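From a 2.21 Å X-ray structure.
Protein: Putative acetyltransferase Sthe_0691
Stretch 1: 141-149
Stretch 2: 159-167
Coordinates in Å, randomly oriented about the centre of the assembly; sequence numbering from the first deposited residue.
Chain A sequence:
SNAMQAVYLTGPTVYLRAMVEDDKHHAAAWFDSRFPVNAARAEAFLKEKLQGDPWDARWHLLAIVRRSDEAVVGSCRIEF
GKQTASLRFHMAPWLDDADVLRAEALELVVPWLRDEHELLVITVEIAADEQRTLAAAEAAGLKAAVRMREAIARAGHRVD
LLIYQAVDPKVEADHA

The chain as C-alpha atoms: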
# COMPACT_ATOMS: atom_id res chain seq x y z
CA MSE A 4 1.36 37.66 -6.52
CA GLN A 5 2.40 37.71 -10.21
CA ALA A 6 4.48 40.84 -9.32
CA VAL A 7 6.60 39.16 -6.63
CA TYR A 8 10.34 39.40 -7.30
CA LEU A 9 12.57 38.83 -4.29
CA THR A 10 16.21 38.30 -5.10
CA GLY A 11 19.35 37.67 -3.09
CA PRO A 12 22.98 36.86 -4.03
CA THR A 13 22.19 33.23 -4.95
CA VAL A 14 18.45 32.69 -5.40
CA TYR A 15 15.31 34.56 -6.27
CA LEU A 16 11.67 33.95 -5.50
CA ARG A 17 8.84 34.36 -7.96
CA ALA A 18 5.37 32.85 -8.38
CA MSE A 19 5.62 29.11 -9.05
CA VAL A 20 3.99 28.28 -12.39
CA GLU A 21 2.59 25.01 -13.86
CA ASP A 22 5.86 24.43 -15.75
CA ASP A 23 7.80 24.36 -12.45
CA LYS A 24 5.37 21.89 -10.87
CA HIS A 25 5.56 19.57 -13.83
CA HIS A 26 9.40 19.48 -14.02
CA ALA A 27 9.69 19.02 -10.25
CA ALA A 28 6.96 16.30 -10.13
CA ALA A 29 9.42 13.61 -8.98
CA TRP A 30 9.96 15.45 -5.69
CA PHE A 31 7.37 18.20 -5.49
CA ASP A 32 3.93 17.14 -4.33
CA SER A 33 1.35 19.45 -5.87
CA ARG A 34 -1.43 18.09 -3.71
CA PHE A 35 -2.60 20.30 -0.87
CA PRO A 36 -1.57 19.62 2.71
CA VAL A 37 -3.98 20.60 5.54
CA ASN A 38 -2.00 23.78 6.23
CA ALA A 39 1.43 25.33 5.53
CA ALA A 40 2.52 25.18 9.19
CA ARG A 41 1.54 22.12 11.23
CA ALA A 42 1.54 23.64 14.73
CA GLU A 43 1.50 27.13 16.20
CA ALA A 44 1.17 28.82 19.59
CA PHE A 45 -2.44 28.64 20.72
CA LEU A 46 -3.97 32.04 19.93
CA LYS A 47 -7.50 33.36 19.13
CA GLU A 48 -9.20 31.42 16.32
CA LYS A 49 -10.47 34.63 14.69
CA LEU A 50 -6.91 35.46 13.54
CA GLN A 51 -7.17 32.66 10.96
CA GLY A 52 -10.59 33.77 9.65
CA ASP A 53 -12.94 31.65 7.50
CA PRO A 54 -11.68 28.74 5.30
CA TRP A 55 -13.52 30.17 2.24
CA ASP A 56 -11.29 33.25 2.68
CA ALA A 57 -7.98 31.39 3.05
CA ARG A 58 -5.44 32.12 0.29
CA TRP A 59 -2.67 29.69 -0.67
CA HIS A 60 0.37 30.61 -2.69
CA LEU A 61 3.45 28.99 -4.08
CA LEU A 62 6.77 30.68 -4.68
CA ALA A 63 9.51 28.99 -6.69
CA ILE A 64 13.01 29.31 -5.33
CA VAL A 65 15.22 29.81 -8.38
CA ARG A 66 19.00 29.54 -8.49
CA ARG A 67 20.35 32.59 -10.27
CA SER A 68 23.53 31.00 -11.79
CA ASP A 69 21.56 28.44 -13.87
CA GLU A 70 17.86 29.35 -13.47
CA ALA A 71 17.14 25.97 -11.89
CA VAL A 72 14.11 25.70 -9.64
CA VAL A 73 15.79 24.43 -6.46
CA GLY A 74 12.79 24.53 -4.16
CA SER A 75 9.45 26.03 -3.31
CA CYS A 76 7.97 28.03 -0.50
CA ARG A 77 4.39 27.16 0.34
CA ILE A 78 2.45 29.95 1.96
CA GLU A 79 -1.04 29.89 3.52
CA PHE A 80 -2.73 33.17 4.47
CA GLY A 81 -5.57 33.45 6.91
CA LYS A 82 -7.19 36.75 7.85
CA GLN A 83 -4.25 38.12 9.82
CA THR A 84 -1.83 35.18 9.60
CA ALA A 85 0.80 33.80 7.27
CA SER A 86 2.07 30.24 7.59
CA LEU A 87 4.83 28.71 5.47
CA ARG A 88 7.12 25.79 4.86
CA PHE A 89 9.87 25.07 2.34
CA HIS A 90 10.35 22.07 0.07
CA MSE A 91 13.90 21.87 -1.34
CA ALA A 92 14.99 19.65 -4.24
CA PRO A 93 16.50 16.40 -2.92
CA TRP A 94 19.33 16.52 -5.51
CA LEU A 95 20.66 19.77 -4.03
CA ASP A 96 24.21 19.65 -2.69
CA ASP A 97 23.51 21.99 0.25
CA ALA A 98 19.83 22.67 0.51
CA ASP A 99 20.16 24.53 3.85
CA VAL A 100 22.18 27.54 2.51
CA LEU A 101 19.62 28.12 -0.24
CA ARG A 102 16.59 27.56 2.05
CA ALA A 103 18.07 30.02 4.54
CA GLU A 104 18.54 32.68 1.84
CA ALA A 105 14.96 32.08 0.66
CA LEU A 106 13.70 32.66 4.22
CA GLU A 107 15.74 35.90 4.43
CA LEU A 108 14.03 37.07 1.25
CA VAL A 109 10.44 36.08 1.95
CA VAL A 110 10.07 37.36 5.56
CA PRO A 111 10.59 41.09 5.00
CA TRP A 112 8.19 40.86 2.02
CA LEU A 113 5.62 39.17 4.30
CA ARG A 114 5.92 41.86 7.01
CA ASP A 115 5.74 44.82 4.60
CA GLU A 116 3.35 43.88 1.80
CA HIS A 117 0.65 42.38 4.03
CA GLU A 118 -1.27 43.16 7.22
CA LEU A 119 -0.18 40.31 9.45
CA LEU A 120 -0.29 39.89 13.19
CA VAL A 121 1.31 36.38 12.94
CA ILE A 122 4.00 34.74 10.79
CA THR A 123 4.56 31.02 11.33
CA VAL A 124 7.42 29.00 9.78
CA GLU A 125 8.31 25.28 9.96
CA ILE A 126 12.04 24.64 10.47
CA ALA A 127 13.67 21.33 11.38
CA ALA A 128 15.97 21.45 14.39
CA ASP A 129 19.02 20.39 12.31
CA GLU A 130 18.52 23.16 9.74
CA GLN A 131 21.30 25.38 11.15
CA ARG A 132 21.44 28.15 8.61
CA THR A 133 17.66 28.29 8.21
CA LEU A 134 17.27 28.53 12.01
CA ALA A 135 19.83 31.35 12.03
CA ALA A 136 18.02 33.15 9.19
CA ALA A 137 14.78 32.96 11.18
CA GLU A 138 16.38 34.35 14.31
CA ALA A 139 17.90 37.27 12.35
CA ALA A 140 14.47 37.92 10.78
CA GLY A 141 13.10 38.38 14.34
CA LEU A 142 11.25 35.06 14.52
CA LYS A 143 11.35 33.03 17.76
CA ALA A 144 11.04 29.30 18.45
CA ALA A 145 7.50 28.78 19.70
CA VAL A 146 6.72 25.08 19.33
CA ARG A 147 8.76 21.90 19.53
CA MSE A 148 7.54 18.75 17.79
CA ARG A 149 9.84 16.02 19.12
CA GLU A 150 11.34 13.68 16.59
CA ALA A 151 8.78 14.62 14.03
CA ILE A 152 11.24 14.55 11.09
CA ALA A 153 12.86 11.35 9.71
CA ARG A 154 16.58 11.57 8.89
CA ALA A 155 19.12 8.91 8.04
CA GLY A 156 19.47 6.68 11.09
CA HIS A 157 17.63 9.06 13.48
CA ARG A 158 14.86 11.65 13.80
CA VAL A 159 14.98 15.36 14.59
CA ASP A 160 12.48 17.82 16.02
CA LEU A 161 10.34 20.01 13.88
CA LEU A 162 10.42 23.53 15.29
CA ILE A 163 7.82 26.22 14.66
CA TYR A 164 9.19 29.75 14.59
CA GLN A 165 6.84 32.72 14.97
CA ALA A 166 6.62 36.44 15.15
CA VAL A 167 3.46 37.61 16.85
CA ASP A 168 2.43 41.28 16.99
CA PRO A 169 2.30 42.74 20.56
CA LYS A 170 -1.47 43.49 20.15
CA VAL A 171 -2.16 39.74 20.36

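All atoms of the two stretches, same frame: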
# COMPACT_ATOMS: atom_id res chain seq x y z
N GLY A 141 13.91 38.00 13.18
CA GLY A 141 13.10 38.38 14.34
C GLY A 141 12.02 37.37 14.69
O GLY A 141 11.10 37.70 15.44
N LEU A 142 12.10 36.16 14.12
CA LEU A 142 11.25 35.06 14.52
C LEU A 142 11.85 34.37 15.74
O LEU A 142 13.08 34.38 15.93
CB LEU A 142 11.09 34.03 13.39
CG LEU A 142 10.59 34.50 12.02
CD1 LEU A 142 10.51 33.31 11.03
CD2 LEU A 142 9.24 35.13 12.17
N LYS A 143 10.97 33.75 16.55
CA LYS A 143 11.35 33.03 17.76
C LYS A 143 10.72 31.63 17.82
O LYS A 143 9.56 31.42 17.45
CB LYS A 143 10.96 33.84 18.99
CG LYS A 143 11.93 35.04 19.25
CD LYS A 143 11.31 36.04 20.19
CE LYS A 143 12.13 37.33 20.23
NZ LYS A 143 13.47 37.13 20.89
N ALA A 144 11.51 30.67 18.31
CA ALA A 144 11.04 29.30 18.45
C ALA A 144 9.87 29.26 19.41
O ALA A 144 9.98 29.70 20.55
CB ALA A 144 12.17 28.40 18.95
N ALA A 145 8.75 28.74 18.94
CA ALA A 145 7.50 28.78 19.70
C ALA A 145 7.01 27.38 20.08
O ALA A 145 6.43 27.18 21.16
CB ALA A 145 6.43 29.50 18.88
N VAL A 146 7.25 26.42 19.18
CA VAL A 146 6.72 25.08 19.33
C VAL A 146 7.82 24.09 19.02
O VAL A 146 8.61 24.30 18.10
CB VAL A 146 5.51 24.82 18.38
CG1 VAL A 146 4.97 23.36 18.49
CG2 VAL A 146 4.38 25.81 18.66
N ARG A 147 7.88 23.02 19.81
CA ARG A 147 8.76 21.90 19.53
C ARG A 147 7.90 20.67 19.24
O ARG A 147 6.99 20.34 20.02
CB ARG A 147 9.65 21.61 20.74
CG ARG A 147 10.64 20.48 20.48
CD ARG A 147 11.41 20.09 21.74
NE ARG A 147 12.14 21.19 22.38
CZ ARG A 147 13.36 21.62 22.03
NH1 ARG A 147 14.02 21.06 21.00
NH2 ARG A 147 13.93 22.62 22.70
N MSE A 148 8.18 20.01 18.12
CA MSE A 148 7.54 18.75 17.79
C MSE A 148 8.63 17.68 17.81
O MSE A 148 9.42 17.57 16.86
CB MSE A 148 6.88 18.85 16.41
CG MSE A 148 5.78 19.94 16.34
SE MSE A 148 4.80 19.88 14.65
CE MSE A 148 4.08 18.05 14.77
N ARG A 149 8.69 16.93 18.90
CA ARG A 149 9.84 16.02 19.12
C ARG A 149 9.90 14.89 18.12
O ARG A 149 8.94 14.15 17.94
CB ARG A 149 9.94 15.51 20.57
CG ARG A 149 10.33 16.62 21.55
CD ARG A 149 10.46 16.13 23.01
NE ARG A 149 9.17 15.76 23.60
CZ ARG A 149 8.80 14.50 23.85
NH1 ARG A 149 9.62 13.50 23.60
NH2 ARG A 149 7.60 14.25 24.38
N VAL A 159 14.75 14.06 13.97
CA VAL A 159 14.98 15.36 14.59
C VAL A 159 13.66 16.10 14.80
O VAL A 159 12.65 15.80 14.16
CB VAL A 159 15.96 16.23 13.79
CG1 VAL A 159 17.29 15.47 13.53
CG2 VAL A 159 15.32 16.72 12.52
N ASP A 160 13.68 17.07 15.70
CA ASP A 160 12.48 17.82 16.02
C ASP A 160 12.10 18.70 14.87
O ASP A 160 12.96 19.24 14.17
CB ASP A 160 12.67 18.71 17.26
CG ASP A 160 13.10 17.94 18.49
OD1 ASP A 160 13.05 16.69 18.52
OD2 ASP A 160 13.50 18.61 19.45
N LEU A 161 10.80 18.89 14.68
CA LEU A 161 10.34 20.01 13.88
C LEU A 161 10.08 21.17 14.84
O LEU A 161 9.39 21.01 15.85
CB LEU A 161 9.04 19.67 13.15
CG LEU A 161 8.57 20.80 12.22
CD1 LEU A 161 9.65 21.09 11.16
CD2 LEU A 161 7.17 20.50 11.58
N LEU A 162 10.62 22.34 14.50
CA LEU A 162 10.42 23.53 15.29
C LEU A 162 9.50 24.45 14.54
O LEU A 162 9.55 24.49 13.32
CB LEU A 162 11.75 24.23 15.56
CG LEU A 162 12.84 23.39 16.25
CD1 LEU A 162 14.13 24.21 16.51
CD2 LEU A 162 12.28 22.85 17.53
N ILE A 163 8.66 25.19 15.26
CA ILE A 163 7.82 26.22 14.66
C ILE A 163 8.26 27.57 15.18
O ILE A 163 8.19 27.84 16.39
CB ILE A 163 6.33 26.04 15.02
CG1 ILE A 163 5.87 24.60 14.79
CG2 ILE A 163 5.48 27.08 14.27
CD1 ILE A 163 5.81 24.19 13.30
N TYR A 164 8.72 28.41 14.26
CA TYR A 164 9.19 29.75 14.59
C TYR A 164 8.07 30.72 14.26
O TYR A 164 7.38 30.55 13.25
CB TYR A 164 10.45 30.10 13.78
CG TYR A 164 11.73 29.71 14.49
CD1 TYR A 164 12.05 28.37 14.69
CD2 TYR A 164 12.61 30.67 14.96
CE1 TYR A 164 13.19 27.99 15.35
CE2 TYR A 164 13.79 30.31 15.63
CZ TYR A 164 14.07 28.97 15.80
OH TYR A 164 15.22 28.57 16.45
N GLN A 165 7.91 31.73 15.11
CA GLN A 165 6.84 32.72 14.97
C GLN A 165 7.29 34.13 15.29
O GLN A 165 8.20 34.34 16.11
CB GLN A 165 5.65 32.35 15.86
CG GLN A 165 4.90 31.10 15.38
CD GLN A 165 3.56 30.91 16.08
OE1 GLN A 165 3.50 30.57 17.27
NE2 GLN A 165 2.47 31.13 15.35
N ALA A 166 6.68 35.09 14.63
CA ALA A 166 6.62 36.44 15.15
C ALA A 166 5.15 36.77 15.32
O ALA A 166 4.32 36.53 14.41
CB ALA A 166 7.30 37.42 14.23
N VAL A 167 4.82 37.27 16.50
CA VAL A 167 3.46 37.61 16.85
C VAL A 167 3.42 39.06 17.34
O VAL A 167 4.09 39.42 18.32
CB VAL A 167 2.91 36.65 17.91
CG1 VAL A 167 1.48 37.04 18.34
CG2 VAL A 167 2.96 35.18 17.41

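The two stretches are antiparallel neighbours in one sheet, held by paired backbone hydrogen bonds and interrupted by a single beta bulge in stretch 1. Read along stretch 2, the rules of the pairing appear one after another.

Val159 points its CB away and makes no contact, so the pairing starts at Asp160. Its carboxylate stands across the strand direction, and the long Arg147 side chain comes over to it, Arg147 NH1 donating to Asp160 OD2 at 2.9 Å in a salt bridge. The carboxylate lies at the edge of the guanidinium, near its plane, which is where the N-H groups point. The CA of Asp160 also sits 3.2 Å from Met148 O, a weak CA-H...O contact.

Leu161 forms a complete hydrogen-bonded pair with Met148, a selenomethionine: Met148 N gives to Leu161 O at 2.8 Å, and Leu161 N returns to Met148 O at 2.9 Å. Their side chains share a face, and Leu161 CD2 meets Met148 SE at 3.9 Å. Leu162 comes next as the non-hydrogen-bonded partner of Arg147. Its side chain lies on the other face, where Leu162 CD2 approaches the aliphatic CG of Arg147 at 4.1 Å and is also 4.3 Å from Arg147 NH1, so the leucine lies against both stem and guanidinium end.

At Ile163 the regular ladder changes. Its N donates to Val146 O at 3.0 Å, while its O accepts two amides, from Ala145 N at 2.8 Å and from Val146 N at 3.3 Å. This shared acceptor marks the bulge: the register shifts by one between Ala144 and Val146, and the extra residue, Ala145, has phi/psi of -116/-35 and turns its CB toward stretch 2. Beside it, Ile163 CG1 packs on Val146 CB at 3.6 Å, on the same face as Met148 and Leu161.

Tyr164 pairs with Ala144 at a non-hydrogen-bonded position, with CA atoms just 4.3 Å apart. The small alanine lies over the ring face, its CB 4.0 Å from the centroid of the Tyr164 ring and 23° off the normal, a CH-pi contact. Tyr164 CB also meets Leu142 CB at 4.0 Å.

Gln165 restores the two-way pattern with Lys143: Lys143 N to Gln165 O and Gln165 N to Lys143 O, both 2.9 Å. Its side-chain amide is hydrogen-bonded elsewhere in the structure, although OE1 lies 3.5 Å from Ala145 CB. Finally, Ala166 CB receives Leu142 CD2 at 3.6 Å. Just before that leucine, Gly141 closes a helix in a Schellman motif with positive phi, and Val167 lies beyond reach.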